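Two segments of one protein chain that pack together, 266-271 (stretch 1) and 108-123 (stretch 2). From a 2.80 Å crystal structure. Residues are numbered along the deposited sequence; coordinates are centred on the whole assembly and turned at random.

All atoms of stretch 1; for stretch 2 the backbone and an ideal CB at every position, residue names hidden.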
ATOM      1  N   MET L 266      23.772  15.912  22.326  1.00 36.85           N
ATOM      2  CA  MET L 266      22.920  15.657  23.472  1.00 37.51           C
ATOM      3  C   MET L 266      23.455  14.429  24.168  1.00 42.77           C
ATOM      4  O   MET L 266      23.618  13.385  23.523  1.00 42.71           O
ATOM      5  CB  MET L 266      21.462  15.454  23.023  1.00 38.61           C
ATOM      6  CG  MET L 266      20.455  15.308  24.141  1.00 41.70           C
ATOM      7  SD  MET L 266      20.550  13.790  25.103  1.00 45.00           S
ATOM      8  CE  MET L 266      20.287  12.560  23.837  1.00 39.30           C
ATOM      9  N   PHE L 267      23.696  14.542  25.482  1.00 39.24           N
ATOM     10  CA  PHE L 267      24.178  13.442  26.309  1.00 38.61           C
ATOM     11  C   PHE L 267      23.531  13.499  27.676  1.00 40.86           C
ATOM     12  O   PHE L 267      23.511  14.553  28.325  1.00 40.01           O
ATOM     13  CB  PHE L 267      25.721  13.435  26.427  1.00 41.48           C
ATOM     14  CG  PHE L 267      26.458  13.353  25.107  1.00 42.81           C
ATOM     15  CD1 PHE L 267      26.457  12.176  24.358  1.00 43.86           C
ATOM     16  CD2 PHE L 267      27.165  14.449  24.615  1.00 46.03           C
ATOM     17  CE1 PHE L 267      27.150  12.098  23.139  1.00 43.17           C
ATOM     18  CE2 PHE L 267      27.862  14.365  23.396  1.00 46.92           C
ATOM     19  CZ  PHE L 267      27.849  13.192  22.670  1.00 42.47           C
ATOM     20  N   ARG L 268      22.977  12.352  28.089  1.00 37.29           N
ATOM     21  CA  ARG L 268      22.331  12.128  29.386  1.00 38.16           C
ATOM     22  C   ARG L 268      23.402  11.614  30.332  1.00 46.94           C
ATOM     23  O   ARG L 268      23.727  10.424  30.313  1.00 47.26           O
ATOM     24  CB  ARG L 268      21.165  11.133  29.256  1.00 35.06           C
ATOM     25  CG  ARG L 268      20.072  11.592  28.305  1.00 34.32           C
ATOM     26  CD  ARG L 268      18.978  10.569  28.140  1.00 41.99           C
ATOM     27  NE  ARG L 268      18.210  10.836  26.923  1.00 59.48           N
ATOM     28  CZ  ARG L 268      17.086  11.545  26.865  1.00 69.76           C
ATOM     29  NH1 ARG L 268      16.543  12.038  27.973  1.00 58.51           N
ATOM     30  NH2 ARG L 268      16.479  11.738  25.704  1.00 54.00           N
ATOM     31  N   THR L 269      24.012  12.537  31.101  1.00 46.15           N
ATOM     32  CA  THR L 269      25.119  12.248  32.010  1.00 48.03           C
ATOM     33  C   THR L 269      24.682  12.150  33.463  1.00 53.51           C
ATOM     34  O   THR L 269      23.515  12.378  33.774  1.00 53.32           O
ATOM     35  CB  THR L 269      26.198  13.348  31.889  1.00 61.94           C
ATOM     36  OG1 THR L 269      25.701  14.576  32.435  1.00 67.17           O
ATOM     37  CG2 THR L 269      26.700  13.540  30.463  1.00 55.75           C
ATOM     38  N   ASN L 270      25.651  11.870  34.360  1.00 52.32           N
ATOM     39  CA  ASN L 270      25.436  11.844  35.806  1.00 55.77           C
ATOM     40  C   ASN L 270      25.300  13.297  36.334  1.00 64.10           C
ATOM     41  O   ASN L 270      24.744  13.507  37.416  1.00 64.85           O
ATOM     42  CB  ASN L 270      26.543  11.055  36.554  1.00 58.89           C
ATOM     43  CG  ASN L 270      27.992  11.362  36.203  1.00 85.05           C
ATOM     44  OD1 ASN L 270      28.372  12.481  35.833  1.00 86.05           O
ATOM     45  ND2 ASN L 270      28.857  10.373  36.382  1.00 70.70           N
ATOM     46  N   LYS L 271      25.777  14.293  35.539  1.00 61.99           N
ATOM     47  CA  LYS L 271      25.699  15.733  35.839  1.00 63.38           C
ATOM     48  C   LYS L 271      24.402  16.328  35.247  1.00 64.70           C
ATOM     49  O   LYS L 271      24.138  17.517  35.425  1.00 65.61           O
ATOM     50  CB  LYS L 271      26.933  16.497  35.297  1.00 66.74           C
ATOM     51  CG  LYS L 271      28.286  15.946  35.725  1.00 77.63           C
ATOM     52  CD  LYS L 271      28.856  16.759  36.854  1.00 86.79           C
ATOM     53  CE  LYS L 271      30.264  16.340  37.169  1.00 79.47           C
ATOM     54  NZ  LYS L 271      31.026  17.473  37.727  1.00 82.00           N
ATOM     55  N   UNK L 108      25.043   2.361  34.980  1.00 42.18           N
ATOM     56  CA  UNK L 108      26.512   2.438  35.046  1.00 43.10           C
ATOM     57  C   UNK L 108      26.995   3.569  34.121  1.00 47.33           C
ATOM     58  O   UNK L 108      26.643   3.603  32.936  1.00 47.08           O
ATOM     59  CB  UNK L 108      27.149   1.104  34.650  1.00 43.10           C
ATOM     60  N   UNK L 109      27.755   4.507  34.676  1.00 44.88           N
ATOM     61  CA  UNK L 109      28.255   5.649  33.924  1.00 44.48           C
ATOM     62  C   UNK L 109      29.531   5.254  33.141  1.00 48.86           C
ATOM     63  O   UNK L 109      30.130   4.220  33.447  1.00 51.01           O
ATOM     64  CB  UNK L 109      28.538   6.820  34.867  1.00 44.48           C
ATOM     65  N   UNK L 110      29.890   6.043  32.090  1.00 42.78           N
ATOM     66  CA  UNK L 110      31.043   5.843  31.200  1.00 41.99           C
ATOM     67  C   UNK L 110      31.754   7.185  30.913  1.00 45.90           C
ATOM     68  O   UNK L 110      31.183   8.258  31.141  1.00 45.00           O
ATOM     69  CB  UNK L 110      30.593   5.192  29.890  1.00 41.99           C
ATOM     70  N   UNK L 111      32.995   7.127  30.415  1.00 45.13           N
ATOM     71  CA  UNK L 111      33.750   8.326  30.046  1.00 46.80           C
ATOM     72  C   UNK L 111      33.626   8.607  28.526  1.00 52.47           C
ATOM     73  O   UNK L 111      33.978   9.703  28.071  1.00 54.68           O
ATOM     74  CB  UNK L 111      35.219   8.163  30.440  1.00 46.80           C
ATOM     75  N   UNK L 112      33.116   7.614  27.763  1.00 45.19           N
ATOM     76  CA  UNK L 112      32.952   7.640  26.316  1.00 42.99           C
ATOM     77  C   UNK L 112      31.507   7.308  25.938  1.00 44.85           C
ATOM     78  O   UNK L 112      30.941   6.409  26.557  1.00 45.25           O
ATOM     79  CB  UNK L 112      33.919   6.659  25.650  1.00 42.99           C
ATOM     80  N   UNK L 113      30.881   7.967  24.926  1.00 38.92           N
ATOM     81  CA  UNK L 113      31.403   9.041  24.046  1.00 38.91           C
ATOM     82  C   UNK L 113      31.499  10.415  24.722  1.00 46.66           C
ATOM     83  O   UNK L 113      32.114  11.325  24.159  1.00 46.31           O
ATOM     84  CB  UNK L 113      30.510   9.164  22.810  1.00 38.91           C
ATOM     85  N   UNK L 114      30.910  10.567  25.926  1.00 45.00           N
ATOM     86  CA  UNK L 114      30.966  11.809  26.694  1.00 47.02           C
ATOM     87  C   UNK L 114      31.160  11.515  28.185  1.00 54.37           C
ATOM     88  O   UNK L 114      30.795  10.437  28.645  1.00 54.43           O
ATOM     89  CB  UNK L 114      29.693  12.629  26.476  1.00 47.02           C
ATOM     90  N   UNK L 115      31.758  12.467  28.932  1.00 53.07           N
ATOM     91  CA  UNK L 115      32.062  12.296  30.353  1.00 54.39           C
ATOM     92  C   UNK L 115      30.812  12.146  31.206  1.00 56.12           C
ATOM     93  O   UNK L 115      29.903  12.981  31.145  1.00 54.60           O
ATOM     94  CB  UNK L 115      32.884  13.484  30.858  1.00 54.39           C
ATOM     95  N   UNK L 116      30.808  11.074  31.994  1.00 52.61           N
ATOM     96  CA  UNK L 116      29.751  10.734  32.938  1.00 52.27           C
ATOM     97  C   UNK L 116      28.469  10.251  32.315  1.00 53.12           C
ATOM     98  O   UNK L 116      27.445  10.219  32.993  1.00 52.50           O
ATOM     99  CB  UNK L 116      29.439  11.951  33.811  1.00 52.27           C
ATOM    100  N   UNK L 117      28.527   9.841  31.036  1.00 48.14           N
ATOM    101  CA  UNK L 117      27.374   9.376  30.265  1.00 45.82           C
ATOM    102  C   UNK L 117      26.802   8.060  30.851  1.00 48.65           C
ATOM    103  O   UNK L 117      27.550   7.212  31.353  1.00 46.95           O
ATOM    104  CB  UNK L 117      27.773   9.175  28.802  1.00 45.82           C
ATOM    105  N   UNK L 118      25.470   7.910  30.762  1.00 45.31           N
ATOM    106  CA  UNK L 118      24.785   6.704  31.211  1.00 45.81           C
ATOM    107  C   UNK L 118      24.957   5.615  30.164  1.00 49.26           C
ATOM    108  O   UNK L 118      25.301   5.917  29.020  1.00 48.55           O
ATOM    109  CB  UNK L 118      23.303   6.977  31.473  1.00 45.81           C
ATOM    110  N   UNK L 119      24.773   4.351  30.553  1.00 46.60           N
ATOM    111  CA  UNK L 119      24.842   3.241  29.606  1.00 45.35           C
ATOM    112  C   UNK L 119      23.617   3.304  28.695  1.00 46.26           C
ATOM    113  O   UNK L 119      22.527   3.674  29.145  1.00 45.29           O
ATOM    114  CB  UNK L 119      24.918   1.897  30.333  1.00 45.35           C
ATOM    115  N   UNK L 120      23.825   3.015  27.417  1.00 40.28           N
ATOM    116  CA  UNK L 120      22.774   3.058  26.408  1.00 37.28           C
ATOM    117  C   UNK L 120      23.339   3.208  25.016  1.00 38.96           C
ATOM    118  O   UNK L 120      24.458   2.759  24.744  1.00 38.36           O
ATOM    119  CB  UNK L 120      21.803   4.204  26.698  1.00 37.28           C
ATOM    120  N   UNK L 121      22.583   3.858  24.126  1.00 35.31           N
ATOM    121  CA  UNK L 121      23.061   4.066  22.766  1.00 34.45           C
ATOM    122  C   UNK L 121      23.153   5.570  22.452  1.00 36.47           C
ATOM    123  O   UNK L 121      22.397   6.390  22.982  1.00 36.19           O
ATOM    124  CB  UNK L 121      22.139   3.364  21.767  1.00 34.45           C
ATOM    125  N   UNK L 122      24.163   5.904  21.656  1.00 31.87           N
ATOM    126  CA  UNK L 122      24.450   7.236  21.151  1.00 31.40           C
ATOM    127  C   UNK L 122      24.257   7.134  19.640  1.00 33.08           C
ATOM    128  O   UNK L 122      24.650   6.121  19.056  1.00 32.46           O
ATOM    129  CB  UNK L 122      25.853   7.715  21.530  1.00 31.40           C
ATOM    130  N   UNK L 123      23.567   8.122  19.025  1.00 27.60           N
ATOM    131  CA  UNK L 123      23.281   8.072  17.593  1.00 26.07           C
ATOM    132  C   UNK L 123      23.994   9.178  16.857  1.00 28.76           C
ATOM    133  O   UNK L 123      23.726  10.357  17.067  1.00 28.04           O
ATOM    134  CB  UNK L 123      21.775   8.164  17.339  1.00 26.07           C
TER

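Position 108 has nothing of stretch 1 within reach of its ideal CB, so the contact sets no preference. It is Val 108.

Position 109 points its CB toward stretch 1, the ideal CB 3.9 Å from Asn 270 ND2. A small or medium side chain fits. It is Thr 109, its CG2 3.5 Å from Asn 270 ND2.

Positions 110, 111 and 112 have ideal CB atoms far from stretch 1, so many residues would serve. They are His 110, Arg 111 and Trp 112.

Position 113 follows a cis peptide bond. The cis bond suggests proline, and phi -75° allows it. The ring of Phe 267 is near, which suits an apolar group. Pro 113 is present, its CG 4.0 Å from Phe 267 CE1.

Position 114 points its CB at the face of Phe 267, with the ideal CB 3.6 Å from Phe 267 CG. Little depth remains there, so a small residue such as alanine or serine suits. It is Ser 114. Its CB sits 3.7 Å from the Phe 267 ring centroid, a CH-pi contact over the face.

Position 115 points sideways, its ideal CB clear of stretch 1. Many residues suit, polar or charged ones among them. It is Glu 115, its O 3.3 Å from Thr 269 CG2.

Position 116 has phi 72°, which favours glycine. An ideal CB would also clash with Asn 270 OD1 at 2.3 Å. Gly 116 is present, in the type II turn from 114 to 117. Its O accepts a hydrogen bond from Asn 270 N at 2.8 Å.

Position 117 is bridged to Thr 269, CA to CA 4.0 Å. Its CB points sideways, but a longer apolar chain could reach Phe 267. Leucine, isoleucine or methionine are reasonable. Ile 117 extends its CD1 to 3.5 Å from Phe 267 CD1.

Position 118 can offer its N to Arg 268 O with any residue but proline. The backbone of 269 and 270 is open to a long or flat side chain. Tyr 118 N donates to Arg 268 O at 3.1 Å. One ring face covers Thr 269 C and Asn 270 N.

Positions 119, 120 and 121 are not constrained by stretch 1, though phi 158° at 120 favours glycine. They are Ser 119, Gly 120 and Val 121. Ser 119 OG donates to Val 108 O at 2.6 Å and accepts from His 110 NE2 at 2.8 Å.

Position 122 points toward stretch 1, its ideal CB 4.8 Å from Phe 267 CE1. Threonine or valine would suit. Thr 122 places CG2 at the ring edge, 3.8 Å from Phe 267 CE1.

Position 123 is out of reach. It is Ala 123.

Stretch 2 (108-123) VTHRWPSEGIYSGVTA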
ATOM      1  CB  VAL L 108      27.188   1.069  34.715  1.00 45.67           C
ATOM      2  CG1 VAL L 108      28.573   1.241  34.099  1.00 44.93           C
ATOM      3  CG2 VAL L 108      27.262   0.174  35.945  1.00 47.71           C
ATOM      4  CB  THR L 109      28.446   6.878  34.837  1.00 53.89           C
ATOM      5  OG1 THR L 109      29.101   6.513  36.058  1.00 57.76           O
ATOM      6  CG2 THR L 109      27.140   7.578  35.138  1.00 48.03           C
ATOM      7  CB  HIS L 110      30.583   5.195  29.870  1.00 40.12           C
ATOM      8  CG  HIS L 110      29.987   3.828  30.009  1.00 42.39           C
ATOM      9  ND1 HIS L 110      30.718   2.691  29.725  1.00 44.54           N
ATOM     10  CD2 HIS L 110      28.736   3.459  30.372  1.00 44.12           C
ATOM     11  CE1 HIS L 110      29.902   1.672  29.938  1.00 43.94           C
ATOM     12  NE2 HIS L 110      28.700   2.082  30.334  1.00 43.88           N
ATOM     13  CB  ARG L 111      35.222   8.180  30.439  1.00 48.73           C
ATOM     14  CG  ARG L 111      35.501   8.507  31.895  1.00 68.35           C
ATOM     15  CD  ARG L 111      36.968   8.323  32.247  1.00 90.01           C
ATOM     16  NE  ARG L 111      37.262   6.947  32.653  1.00114.08           N
ATOM     17  CZ  ARG L 111      38.415   6.540  33.180  1.00145.66           C
ATOM     18  NH1 ARG L 111      39.411   7.401  33.365  1.00139.46           N
ATOM     19  NH2 ARG L 111      38.581   5.271  33.526  1.00141.31           N
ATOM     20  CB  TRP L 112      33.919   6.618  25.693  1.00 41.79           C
ATOM     21  CG  TRP L 112      33.974   6.590  24.190  1.00 41.30           C
ATOM     22  CD1 TRP L 112      34.844   7.273  23.396  1.00 44.61           C
ATOM     23  CD2 TRP L 112      33.177   5.773  23.309  1.00 39.27           C
ATOM     24  NE1 TRP L 112      34.639   6.943  22.073  1.00 43.19           N
ATOM     25  CE2 TRP L 112      33.613   6.033  21.990  1.00 43.03           C
ATOM     26  CE3 TRP L 112      32.141   4.850  23.506  1.00 39.55           C
ATOM     27  CZ2 TRP L 112      33.055   5.393  20.876  1.00 40.53           C
ATOM     28  CZ3 TRP L 112      31.598   4.209  22.405  1.00 39.56           C
ATOM     29  CH2 TRP L 112      32.055   4.478  21.110  1.00 39.72           C
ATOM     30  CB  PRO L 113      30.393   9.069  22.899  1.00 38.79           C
ATOM     31  CG  PRO L 113      29.098   8.608  23.528  1.00 42.90           C
ATOM     32  CD  PRO L 113      29.493   7.602  24.581  1.00 38.84           C
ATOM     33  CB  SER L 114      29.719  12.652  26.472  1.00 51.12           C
ATOM     34  OG  SER L 114      29.803  13.864  27.206  1.00 65.97           O
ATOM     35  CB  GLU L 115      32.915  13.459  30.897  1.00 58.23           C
ATOM     36  CG  GLU L 115      34.406  13.165  30.942  1.00 73.06           C
ATOM     37  CD  GLU L 115      34.923  12.172  31.969  1.00 95.73           C
ATOM     38  OE1 GLU L 115      34.139  11.729  32.840  1.00 88.26           O
ATOM     39  OE2 GLU L 115      36.132  11.851  31.907  1.00 97.36           O
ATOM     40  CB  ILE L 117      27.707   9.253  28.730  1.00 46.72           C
ATOM     41  CG1 ILE L 117      26.408   9.166  27.866  1.00 44.87           C
ATOM     42  CG2 ILE L 117      28.723   8.132  28.423  1.00 45.73           C
ATOM     43  CD1 ILE L 117      26.535   9.310  26.382  1.00 45.67           C
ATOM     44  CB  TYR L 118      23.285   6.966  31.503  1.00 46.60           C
ATOM     45  CG  TYR L 118      23.019   7.848  32.709  1.00 50.78           C
ATOM     46  CD1 TYR L 118      23.730   7.679  33.897  1.00 54.62           C
ATOM     47  CD2 TYR L 118      22.001   8.795  32.692  1.00 52.24           C
ATOM     48  CE1 TYR L 118      23.486   8.481  35.007  1.00 57.93           C
ATOM     49  CE2 TYR L 118      21.730   9.590  33.810  1.00 55.28           C
ATOM     50  CZ  TYR L 118      22.479   9.434  34.963  1.00 65.49           C
ATOM     51  OH  TYR L 118      22.228  10.227  36.059  1.00 70.36           O
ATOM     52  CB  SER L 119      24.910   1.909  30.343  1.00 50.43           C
ATOM     53  OG  SER L 119      26.060   1.853  31.168  1.00 56.30           O
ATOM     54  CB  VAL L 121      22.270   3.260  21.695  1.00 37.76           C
ATOM     55  CG1 VAL L 121      21.029   3.994  21.194  1.00 36.65           C
ATOM     56  CG2 VAL L 121      23.176   2.879  20.536  1.00 37.32           C
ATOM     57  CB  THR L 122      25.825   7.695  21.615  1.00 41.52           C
ATOM     58  OG1 THR L 122      25.848   7.688  23.049  1.00 36.61           O
ATOM     59  CG2 THR L 122      26.200   9.075  21.078  1.00 41.85           C
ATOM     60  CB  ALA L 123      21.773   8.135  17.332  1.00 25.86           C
TER
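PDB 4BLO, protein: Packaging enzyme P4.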